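Local atomic coordinates of fructose transport system repressor FruR (Pseudomonas putida, PDB entry 3O75), a protein that probably acts as a LacI-family, sequence-specific DNA-binding transcriptional regulator and binds fructose 1-phosphate in its sugar-binding domain. Residues 102-107 / 136-141; 106-111 / 212-217; 230-235 / 261-266. All coordinates share one frame; numbering follows the deposited sequence.

Interaction 1. Residues 102-107 / 136-141. With F1X (1-O-phosphono-beta-D-fructofuranose), chain C.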
loop_
_atom_site.group_PDB
_atom_site.type_symbol
_atom_site.label_atom_id
_atom_site.label_comp_id
_atom_site.label_asym_id
_atom_site.label_seq_id
_atom_site.Cartn_x
_atom_site.Cartn_y
_atom_site.Cartn_z
ATOM N N SER A 102 3.414 18.062 6.294
ATOM C CA SER A 102 3.856 18.703 5.056
ATOM C C SER A 102 3.449 20.174 5.020
ATOM O O SER A 102 2.645 20.627 5.837
ATOM C CB SER A 102 3.270 17.983 3.838
ATOM O OG SER A 102 3.682 16.626 3.790
ATOM N N ASP A 103 4.008 20.916 4.071
ATOM C CA ASP A 103 3.594 22.297 3.840
ATOM C C ASP A 103 2.337 22.329 2.976
ATOM O O ASP A 103 2.372 22.796 1.836
ATOM C CB ASP A 103 4.716 23.107 3.178
ATOM C CG ASP A 103 5.216 22.478 1.881
ATOM O OD1 ASP A 103 5.186 21.236 1.758
ATOM O OD2 ASP A 103 5.648 23.229 0.980
ATOM N N ASP A 104 1.233 21.840 3.529
ATOM C CA ASP A 104 -0.004 21.669 2.770
ATOM C C ASP A 104 -0.473 22.938 2.051
ATOM O O ASP A 104 -0.777 22.907 0.859
ATOM C CB ASP A 104 -1.113 21.123 3.677
ATOM C CG ASP A 104 -0.820 19.717 4.175
ATOM O OD1 ASP A 104 -0.520 18.839 3.342
ATOM O OD2 ASP A 104 -0.881 19.485 5.399
ATOM N N ARG A 105 -0.530 24.050 2.774
ATOM C CA ARG A 105 -0.999 25.300 2.197
ATOM C C ARG A 105 -0.143 25.743 1.006
ATOM O O ARG A 105 -0.669 26.025 -0.069
ATOM C CB ARG A 105 -1.048 26.393 3.264
ATOM C CG ARG A 105 -1.405 27.765 2.724
ATOM C CD ARG A 105 -2.044 28.643 3.793
ATOM N NE ARG A 105 -3.490 28.744 3.612
ATOM C CZ ARG A 105 -4.263 29.623 4.241
ATOM N NH1 ARG A 105 -3.729 30.483 5.098
ATOM N NH2 ARG A 105 -5.569 29.646 4.011
ATOM N N ASP A 106 1.173 25.797 1.195
ATOM C CA ASP A 106 2.078 26.238 0.135
ATOM C C ASP A 106 2.124 25.250 -1.033
ATOM O O ASP A 106 2.208 25.653 -2.197
ATOM C CB ASP A 106 3.487 26.459 0.687
ATOM C CG ASP A 106 3.537 27.543 1.754
ATOM O OD1 ASP A 106 2.482 28.144 2.053
ATOM O OD2 ASP A 106 4.638 27.793 2.294
ATOM N N ALA A 107 2.075 23.958 -0.724
ATOM C CA ALA A 107 2.087 22.940 -1.768
ATOM C C ALA A 107 0.866 23.088 -2.669
ATOM O O ALA A 107 0.981 23.085 -3.894
ATOM C CB ALA A 107 2.136 21.543 -1.161
ATOM N N GLN A 136 -8.367 21.872 5.300
ATOM C CA GLN A 136 -8.561 23.317 5.353
ATOM C C GLN A 136 -7.358 24.067 4.794
ATOM O O GLN A 136 -7.511 25.091 4.129
ATOM C CB GLN A 136 -8.864 23.778 6.782
ATOM C CG GLN A 136 -10.190 23.259 7.322
ATOM C CD GLN A 136 -10.385 23.552 8.800
ATOM O OE1 GLN A 136 -9.548 24.195 9.435
ATOM N NE2 GLN A 136 -11.492 23.074 9.354
ATOM N N ALA A 137 -6.161 23.554 5.062
ATOM C CA ALA A 137 -4.944 24.160 4.530
ATOM C C ALA A 137 -4.864 24.006 3.012
ATOM O O ALA A 137 -4.463 24.930 2.306
ATOM C CB ALA A 137 -3.710 23.558 5.195
ATOM N N ARG A 138 -5.261 22.840 2.513
ATOM C CA ARG A 138 -5.203 22.569 1.079
ATOM C C ARG A 138 -6.252 23.342 0.288
ATOM O O ARG A 138 -5.981 23.814 -0.813
ATOM C CB ARG A 138 -5.302 21.068 0.809
ATOM C CG ARG A 138 -4.070 20.320 1.280
ATOM C CD ARG A 138 -4.230 18.808 1.214
ATOM N NE ARG A 138 -3.233 18.156 2.057
ATOM C CZ ARG A 138 -3.026 16.844 2.116
ATOM N NH1 ARG A 138 -3.749 16.016 1.373
ATOM N NH2 ARG A 138 -2.088 16.366 2.924
ATOM N N ALA A 139 -7.448 23.476 0.847
ATOM C CA ALA A 139 -8.469 24.307 0.224
ATOM C C ALA A 139 -8.031 25.771 0.240
ATOM O O ALA A 139 -8.286 26.518 -0.702
ATOM C CB ALA A 139 -9.797 24.145 0.942
ATOM N N GLY A 140 -7.371 26.172 1.323
ATOM C CA GLY A 140 -6.890 27.534 1.468
ATOM C C GLY A 140 -5.837 27.918 0.444
ATOM O O GLY A 140 -5.930 28.973 -0.185
ATOM N N GLY A 141 -4.828 27.069 0.277
ATOM C CA GLY A 141 -3.770 27.351 -0.676
ATOM C C GLY A 141 -4.313 27.458 -2.089
ATOM O O GLY A 141 -3.861 28.280 -2.883
HETATM C C1 F1X C . -1.642 11.208 1.668
HETATM O O1 F1X C . -1.796 10.927 0.285
HETATM P P1 F1X C . -0.905 11.741 -0.777
HETATM C C2 F1X C . -2.816 12.053 2.131
HETATM O O2 F1X C . -3.125 13.044 1.142
HETATM C C3 F1X C . -2.494 12.728 3.457
HETATM O O3 F1X C . -1.726 13.916 3.282
HETATM C C4 F1X C . -3.878 12.984 3.998
HETATM O O4 F1X C . -3.912 13.243 5.405
HETATM C C5 F1X C . -4.490 11.639 3.659
HETATM O O5 F1X C . -3.984 11.267 2.371
HETATM C C6 F1X C . -5.996 11.705 3.719
HETATM O O6 F1X C . -6.310 11.379 5.067
HETATM O O1P F1X C . -1.259 13.185 -0.540
HETATM O O2P F1X C . 0.514 11.392 -0.415
HETATM O O3P F1X C . -1.370 11.214 -2.112
#
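With CG set opposite the carbonyl carbon in both residues (chi1 -66° in D104, -69° in R138), and R138 extended from CG to NE, the arginine runs past the aspartate and delivers its guanidinium to fructose 1-phosphate. NH2 and NE of R138 share one oxygen, D104 OD1: NH2 makes the salt bridge at 3.0 Å, and NE adds a weak bond. NH2 meets that oxygen from above the carboxylate plane, the two flat groups being turned 53° apart. The far edge of the guanidinium faces the sugar, where NH1 donates a nearly straight bond of 3.0 Å to O2 and NH2 lies 2.5 Å from O3, a pair modelled unusually close. D104 thus acts as a second-shell residue, consistent with helping to hold the guanidinium turned toward the sugar. Behind this pair the helices close up: A137 CB lies 3.9 Å from D104 CB, and G141 CA makes a CH...O contact with R105 O at 3.4 Å, which a side chain at G141 would block. The R105 guanidinium meets G140 edge-on and pairs with E144. Two packed helices of one lobe, one sending an arginine to the sugar, contribute to the ligand site of a periplasmic-binding-protein-like domain.

Interaction 2. Residues 106-111 / 212-217. With F1X (1-O-phosphono-beta-D-fructofuranose), chain C.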
loop_
_atom_site.group_PDB
_atom_site.type_symbol
_atom_site.label_atom_id
_atom_site.label_comp_id
_atom_site.label_asym_id
_atom_site.label_seq_id
_atom_site.Cartn_x
_atom_site.Cartn_y
_atom_site.Cartn_z
ATOM N N ASP A 106 1.173 25.797 1.195
ATOM C CA ASP A 106 2.078 26.238 0.135
ATOM C C ASP A 106 2.124 25.250 -1.033
ATOM O O ASP A 106 2.208 25.653 -2.197
ATOM C CB ASP A 106 3.487 26.459 0.687
ATOM C CG ASP A 106 3.537 27.543 1.754
ATOM O OD1 ASP A 106 2.482 28.144 2.053
ATOM O OD2 ASP A 106 4.638 27.793 2.294
ATOM N N ALA A 107 2.075 23.958 -0.724
ATOM C CA ALA A 107 2.087 22.940 -1.768
ATOM C C ALA A 107 0.866 23.088 -2.669
ATOM O O ALA A 107 0.981 23.085 -3.894
ATOM C CB ALA A 107 2.136 21.543 -1.161
ATOM N N SER A 108 -0.304 23.225 -2.052
ATOM C CA SER A 108 -1.541 23.384 -2.803
ATOM C C SER A 108 -1.497 24.651 -3.663
ATOM O O SER A 108 -1.830 24.621 -4.852
ATOM C CB SER A 108 -2.740 23.429 -1.854
ATOM O OG SER A 108 -3.955 23.249 -2.566
ATOM N N ARG A 109 -1.083 25.758 -3.056
ATOM C CA ARG A 109 -0.995 27.030 -3.764
ATOM C C ARG A 109 -0.102 26.897 -4.989
ATOM O O ARG A 109 -0.495 27.248 -6.102
ATOM C CB ARG A 109 -0.454 28.120 -2.840
ATOM C CG ARG A 109 -0.175 29.432 -3.548
ATOM C CD ARG A 109 0.267 30.519 -2.584
ATOM N NE ARG A 109 1.527 30.197 -1.920
ATOM C CZ ARG A 109 1.649 30.000 -0.611
ATOM N NH1 ARG A 109 0.587 30.101 0.180
ATOM N NH2 ARG A 109 2.834 29.710 -0.090
ATOM N N GLN A 110 1.097 26.372 -4.780
ATOM C CA GLN A 110 2.041 26.198 -5.873
ATOM C C GLN A 110 1.453 25.283 -6.944
ATOM O O GLN A 110 1.661 25.492 -8.140
ATOM C CB GLN A 110 3.362 25.641 -5.345
ATOM C CG GLN A 110 4.507 25.706 -6.337
ATOM C CD GLN A 110 5.802 25.158 -5.768
ATOM O OE1 GLN A 110 5.944 25.004 -4.557
ATOM N NE2 GLN A 110 6.756 24.868 -6.644
ATOM N N LEU A 111 0.696 24.280 -6.509
ATOM C CA LEU A 111 0.097 23.324 -7.431
ATOM C C LEU A 111 -0.986 23.969 -8.300
ATOM O O LEU A 111 -0.952 23.862 -9.525
ATOM C CB LEU A 111 -0.464 22.124 -6.662
ATOM C CG LEU A 111 -0.819 20.838 -7.412
ATOM C CD1 LEU A 111 0.374 20.325 -8.208
ATOM C CD2 LEU A 111 -1.312 19.769 -6.440
ATOM N N GLY A 212 -3.534 18.496 -11.648
ATOM C CA GLY A 212 -2.566 18.612 -10.573
ATOM C C GLY A 212 -3.053 17.799 -9.391
ATOM O O GLY A 212 -4.246 17.801 -9.090
ATOM N N THR A 213 -2.147 17.097 -8.719
ATOM C CA THR A 213 -2.552 16.276 -7.585
ATOM C C THR A 213 -1.543 16.271 -6.449
ATOM O O THR A 213 -0.334 16.368 -6.667
ATOM C CB THR A 213 -2.791 14.801 -7.989
ATOM O OG1 THR A 213 -3.313 14.079 -6.866
ATOM C CG2 THR A 213 -1.485 14.141 -8.425
ATOM N N PHE A 214 -2.059 16.152 -5.233
ATOM C CA PHE A 214 -1.246 15.754 -4.099
ATOM C C PHE A 214 -0.919 14.274 -4.258
ATOM O O PHE A 214 -1.736 13.504 -4.760
ATOM C CB PHE A 214 -2.001 15.993 -2.792
ATOM C CG PHE A 214 -1.774 17.354 -2.208
ATOM C CD1 PHE A 214 -2.351 18.476 -2.779
ATOM C CD2 PHE A 214 -0.977 17.514 -1.091
ATOM C CE1 PHE A 214 -2.133 19.735 -2.242
ATOM C CE2 PHE A 214 -0.756 18.771 -0.551
ATOM C CZ PHE A 214 -1.334 19.881 -1.129
ATOM N N GLY A 215 0.273 13.879 -3.828
ATOM C CA GLY A 215 0.730 12.518 -4.013
ATOM C C GLY A 215 1.377 12.323 -5.371
ATOM O O GLY A 215 1.483 13.259 -6.166
ATOM N N ASP A 216 1.808 11.095 -5.633
ATOM C CA ASP A 216 2.491 10.758 -6.873
ATOM C C ASP A 216 2.409 9.251 -7.077
ATOM O O ASP A 216 2.192 8.507 -6.125
ATOM C CB ASP A 216 3.955 11.204 -6.808
ATOM C CG ASP A 216 4.661 11.101 -8.149
ATOM O OD1 ASP A 216 3.976 11.162 -9.189
ATOM O OD2 ASP A 216 5.905 10.972 -8.162
ATOM N N ASN A 217 2.574 8.796 -8.312
ATOM C CA ASN A 217 2.493 7.365 -8.600
ATOM C C ASN A 217 3.246 7.014 -9.877
ATOM O O ASN A 217 3.331 7.832 -10.794
ATOM C CB ASN A 217 1.028 6.923 -8.709
ATOM C CG ASN A 217 0.875 5.411 -8.812
ATOM O OD1 ASN A 217 0.934 4.840 -9.901
ATOM N ND2 ASN A 217 0.674 4.760 -7.672
HETATM C C1 F1X C . -1.642 11.208 1.668
HETATM O O1 F1X C . -1.796 10.927 0.285
HETATM P P1 F1X C . -0.905 11.741 -0.777
HETATM C C2 F1X C . -2.816 12.053 2.131
HETATM O O2 F1X C . -3.125 13.044 1.142
HETATM C C3 F1X C . -2.494 12.728 3.457
HETATM O O3 F1X C . -1.726 13.916 3.282
HETATM C C4 F1X C . -3.878 12.984 3.998
HETATM O O4 F1X C . -3.912 13.243 5.405
HETATM C C5 F1X C . -4.490 11.639 3.659
HETATM O O5 F1X C . -3.984 11.267 2.371
HETATM C C6 F1X C . -5.996 11.705 3.719
HETATM O O6 F1X C . -6.310 11.379 5.067
HETATM O O1P F1X C . -1.259 13.185 -0.540
HETATM O O2P F1X C . 0.514 11.392 -0.415
HETATM O O3P F1X C . -1.370 11.214 -2.112
#
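F214 pushes the outer end of its ring into the first turns of helix 104-116, where CZ lies 3.8 Å from A107 CB and 3.6 Å from S108 N. S108 CB comes in at the ring edge, in its plane, 3.8 Å from F214 CE1, while the methyl of A107 approaches obliquely. One turn on, L111 has CG anti to the backbone N (chi1 -165°), which swings its branches down onto the strand. CD2 of L111 rests 3.5 Å from T213 C, against the peptide leading into F214, and also touches F214 CD1 obliquely. G212 lies under the same leucine, where a beta carbon would be tight against L111 CG. No hydrogen bond crosses between the two segments, and the polar groups look elsewhere: S108 OG bonds to R138 O, and T213, pointing away from the helix, uses OG1 to reach F214 O at 2.7 Å and also pairs with T186.

Past F214 the chain turns to the ligand. O1P of fructose 1-phosphate lies near the plane of the F214 ring, at its edge, and G215 CA approaches O3P at 3.1 Å. A beta carbon on G215 would collide with that oxygen, and the positive phi of 86° also favours a glycine. Helix 106-111 runs nearly antiparallel to strand 212-214, at 168°, with 9.1 Å between axes. Such a helix packed along, and antiparallel to, a strand of a largely parallel sheet, whose strand end opens into a phosphate-contacting loop, is typical of the three-layer alpha/beta lobes of periplasmic-binding-protein-like domains.

Interaction 3. Residues 230-235 / 261-266. With F1X (1-O-phosphono-beta-D-fructofuranose), chain C.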
loop_
_atom_site.group_PDB
_atom_site.type_symbol
_atom_site.label_atom_id
_atom_site.label_comp_id
_atom_site.label_asym_id
_atom_site.label_seq_id
_atom_site.Cartn_x
_atom_site.Cartn_y
_atom_site.Cartn_z
ATOM N N MET A 230 2.592 16.837 -6.232
ATOM C CA MET A 230 3.299 17.227 -5.024
ATOM C C MET A 230 3.457 16.002 -4.131
ATOM O O MET A 230 2.544 15.643 -3.383
ATOM C CB MET A 230 2.530 18.318 -4.279
ATOM C CG MET A 230 2.640 19.696 -4.888
ATOM S SD MET A 230 4.225 20.503 -4.548
ATOM C CE MET A 230 3.916 22.115 -5.275
ATOM N N ALA A 231 4.613 15.353 -4.225
ATOM C CA ALA A 231 4.864 14.126 -3.482
ATOM C C ALA A 231 5.431 14.408 -2.094
ATOM O O ALA A 231 6.267 15.289 -1.928
ATOM C CB ALA A 231 5.799 13.224 -4.268
ATOM N N GLN A 232 4.975 13.654 -1.099
ATOM C CA GLN A 232 5.527 13.754 0.245
ATOM C C GLN A 232 6.957 13.252 0.247
ATOM O O GLN A 232 7.331 12.417 -0.573
ATOM C CB GLN A 232 4.739 12.887 1.226
ATOM C CG GLN A 232 3.319 13.316 1.513
ATOM C CD GLN A 232 2.679 12.438 2.575
ATOM O OE1 GLN A 232 3.219 12.280 3.672
ATOM N NE2 GLN A 232 1.530 11.857 2.252
ATOM N N GLN A 233 7.751 13.745 1.189
ATOM C CA GLN A 233 9.039 13.135 1.481
ATOM C C GLN A 233 8.829 12.114 2.600
ATOM O O GLN A 233 9.166 12.365 3.756
ATOM C CB GLN A 233 10.063 14.197 1.883
ATOM C CG GLN A 233 10.240 15.294 0.837
ATOM C CD GLN A 233 11.451 16.170 1.095
ATOM O OE1 GLN A 233 12.569 15.675 1.235
ATOM N NE2 GLN A 233 11.237 17.479 1.151
ATOM N N HIS A 234 8.255 10.968 2.242
ATOM C CA HIS A 234 7.860 9.960 3.223
ATOM C C HIS A 234 9.016 9.582 4.131
ATOM O O HIS A 234 8.846 9.479 5.347
ATOM C CB HIS A 234 7.340 8.699 2.530
ATOM C CG HIS A 234 6.210 8.949 1.581
ATOM N ND1 HIS A 234 6.413 9.294 0.262
ATOM C CD2 HIS A 234 4.869 8.895 1.756
ATOM C CE1 HIS A 234 5.243 9.446 -0.334
ATOM N NE2 HIS A 234 4.292 9.211 0.549
ATOM N N GLY A 235 10.190 9.375 3.536
ATOM C CA GLY A 235 11.370 8.984 4.289
ATOM C C GLY A 235 11.833 10.040 5.276
ATOM O O GLY A 235 12.209 9.726 6.408
ATOM N N VAL A 261 7.630 19.498 6.596
ATOM C CA VAL A 261 8.474 18.913 5.564
ATOM C C VAL A 261 7.846 19.189 4.205
ATOM O O VAL A 261 6.737 18.744 3.923
ATOM C CB VAL A 261 8.643 17.396 5.746
ATOM C CG1 VAL A 261 9.443 16.819 4.594
ATOM C CG2 VAL A 261 9.323 17.086 7.066
ATOM N N GLY A 262 8.560 19.935 3.370
ATOM C CA GLY A 262 8.048 20.320 2.068
ATOM C C GLY A 262 7.788 19.138 1.155
ATOM O O GLY A 262 8.496 18.133 1.204
ATOM N N ARG A 263 6.761 19.256 0.321
ATOM C CA ARG A 263 6.498 18.242 -0.690
ATOM C C ARG A 263 7.379 18.466 -1.923
ATOM O O ARG A 263 7.770 19.595 -2.225
ATOM C CB ARG A 263 5.014 18.222 -1.068
ATOM C CG ARG A 263 4.088 17.793 0.065
ATOM C CD ARG A 263 2.789 17.228 -0.481
ATOM N NE ARG A 263 1.976 16.593 0.554
ATOM C CZ ARG A 263 1.168 15.557 0.338
ATOM N NH1 ARG A 263 1.070 15.029 -0.874
ATOM N NH2 ARG A 263 0.458 15.042 1.331
ATOM N N THR A 264 7.703 17.387 -2.624
ATOM C CA THR A 264 8.486 17.480 -3.849
ATOM C C THR A 264 7.575 17.741 -5.044
ATOM O O THR A 264 6.635 16.988 -5.291
ATOM C CB THR A 264 9.294 16.192 -4.092
ATOM O OG1 THR A 264 10.082 15.898 -2.933
ATOM C CG2 THR A 264 10.216 16.349 -5.292
ATOM N N PHE A 265 7.858 18.810 -5.779
ATOM C CA PHE A 265 7.052 19.188 -6.936
ATOM C C PHE A 265 7.545 18.488 -8.199
ATOM O O PHE A 265 8.651 18.740 -8.672
ATOM C CB PHE A 265 7.097 20.707 -7.118
ATOM C CG PHE A 265 6.080 21.244 -8.087
ATOM C CD1 PHE A 265 4.874 20.596 -8.285
ATOM C CD2 PHE A 265 6.321 22.423 -8.777
ATOM C CE1 PHE A 265 3.935 21.102 -9.167
ATOM C CE2 PHE A 265 5.385 22.931 -9.660
ATOM C CZ PHE A 265 4.190 22.266 -9.855
ATOM N N LYS A 266 6.725 17.593 -8.737
ATOM C CA LYS A 266 7.026 16.957 -10.011
ATOM C C LYS A 266 6.199 17.646 -11.085
ATOM O O LYS A 266 5.013 17.363 -11.239
ATOM C CB LYS A 266 6.691 15.466 -9.962
ATOM C CG LYS A 266 7.045 14.792 -8.643
ATOM C CD LYS A 266 8.249 13.878 -8.763
ATOM C CE LYS A 266 8.616 13.304 -7.403
ATOM N NZ LYS A 266 9.744 12.332 -7.484
HETATM C C1 F1X C . -1.642 11.208 1.668
HETATM O O1 F1X C . -1.796 10.927 0.285
HETATM P P1 F1X C . -0.905 11.741 -0.777
HETATM C C2 F1X C . -2.816 12.053 2.131
HETATM O O2 F1X C . -3.125 13.044 1.142
HETATM C C3 F1X C . -2.494 12.728 3.457
HETATM O O3 F1X C . -1.726 13.916 3.282
HETATM C C4 F1X C . -3.878 12.984 3.998
HETATM O O4 F1X C . -3.912 13.243 5.405
HETATM C C5 F1X C . -4.490 11.639 3.659
HETATM O O5 F1X C . -3.984 11.267 2.371
HETATM C C6 F1X C . -5.996 11.705 3.719
HETATM O O6 F1X C . -6.310 11.379 5.067
HETATM O O1P F1X C . -1.259 13.185 -0.540
HETATM O O2P F1X C . 0.514 11.392 -0.415
HETATM O O3P F1X C . -1.370 11.214 -2.112
HETATM O O HOH W 1 6.703 16.031 2.614
#
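M230 O is gripped by two donors: R263 NH1, in a bond of 3.0 Å that lies in the guanidinium plane, and G215 N, just past the end of neighbouring strand 210-214. The same NH1 also donates to O1P of fructose 1-phosphate, at 3.0 Å, and NH2 of R263 donates to that oxygen too. Q232 runs alongside the arginine, its CG 3.3 Å from R263 CZ and over the centre of one guanidinium face; its extended chain then brings NE2 to O2P at 2.9 Å. With the guanidinium held at its edge by M230 O and covered on a face by Q232, its rotation is probably restricted. A methionine in place of R263 would probably leave O1P without two of its donors, M230 O with one bond fewer and Q232 CG without its flat partner.

These residues lie where the chain crosses between the two lobes, a hallmark of LacI-type sugar-binding domains, whose hinge is built of such crossover segments. On the sheet side A231 and T264 form an antiparallel hydrogen-bonded pair, T264 N reaching A231 O at 2.6 Å, and M230 and F265 follow as a non-hydrogen-bonded pair. The M230 chain bends at chi2 (-76°), which lays CE over the F265 face, 3.9 Å from the ring centroid, as a CH-pi contact, with SD oblique to the ring in a Met-aromatic contact. Beyond the sheet, Q233 NE2 bonds to G262 O at 2.8 Å, and a water bridges Q233 N to V261 O.

Overall arrangement
Read from the N terminus, the chain leaves strand 98-102 for the turn into helix 104-116, where interaction 1 begins and interaction 2 follows, the two sharing D106 and A107. Interaction 1 closes the shorter loop, through strand 122-128 to helix 133-145. The two loops overlap rather than nest strictly; interaction 2 closes the longer one, returning a hundred residues later at strand 210-214. Interaction 3 follows in series, joining the adjacent strand 227-231 and the start of helix 234-251 to strand 257-266. D103 OD1 bonds to R263 N, tying interaction 1 to interaction 3, while T213 O and M230 N join interactions 2 and 3 within the sheet. All three meet around fructose 1-phosphate.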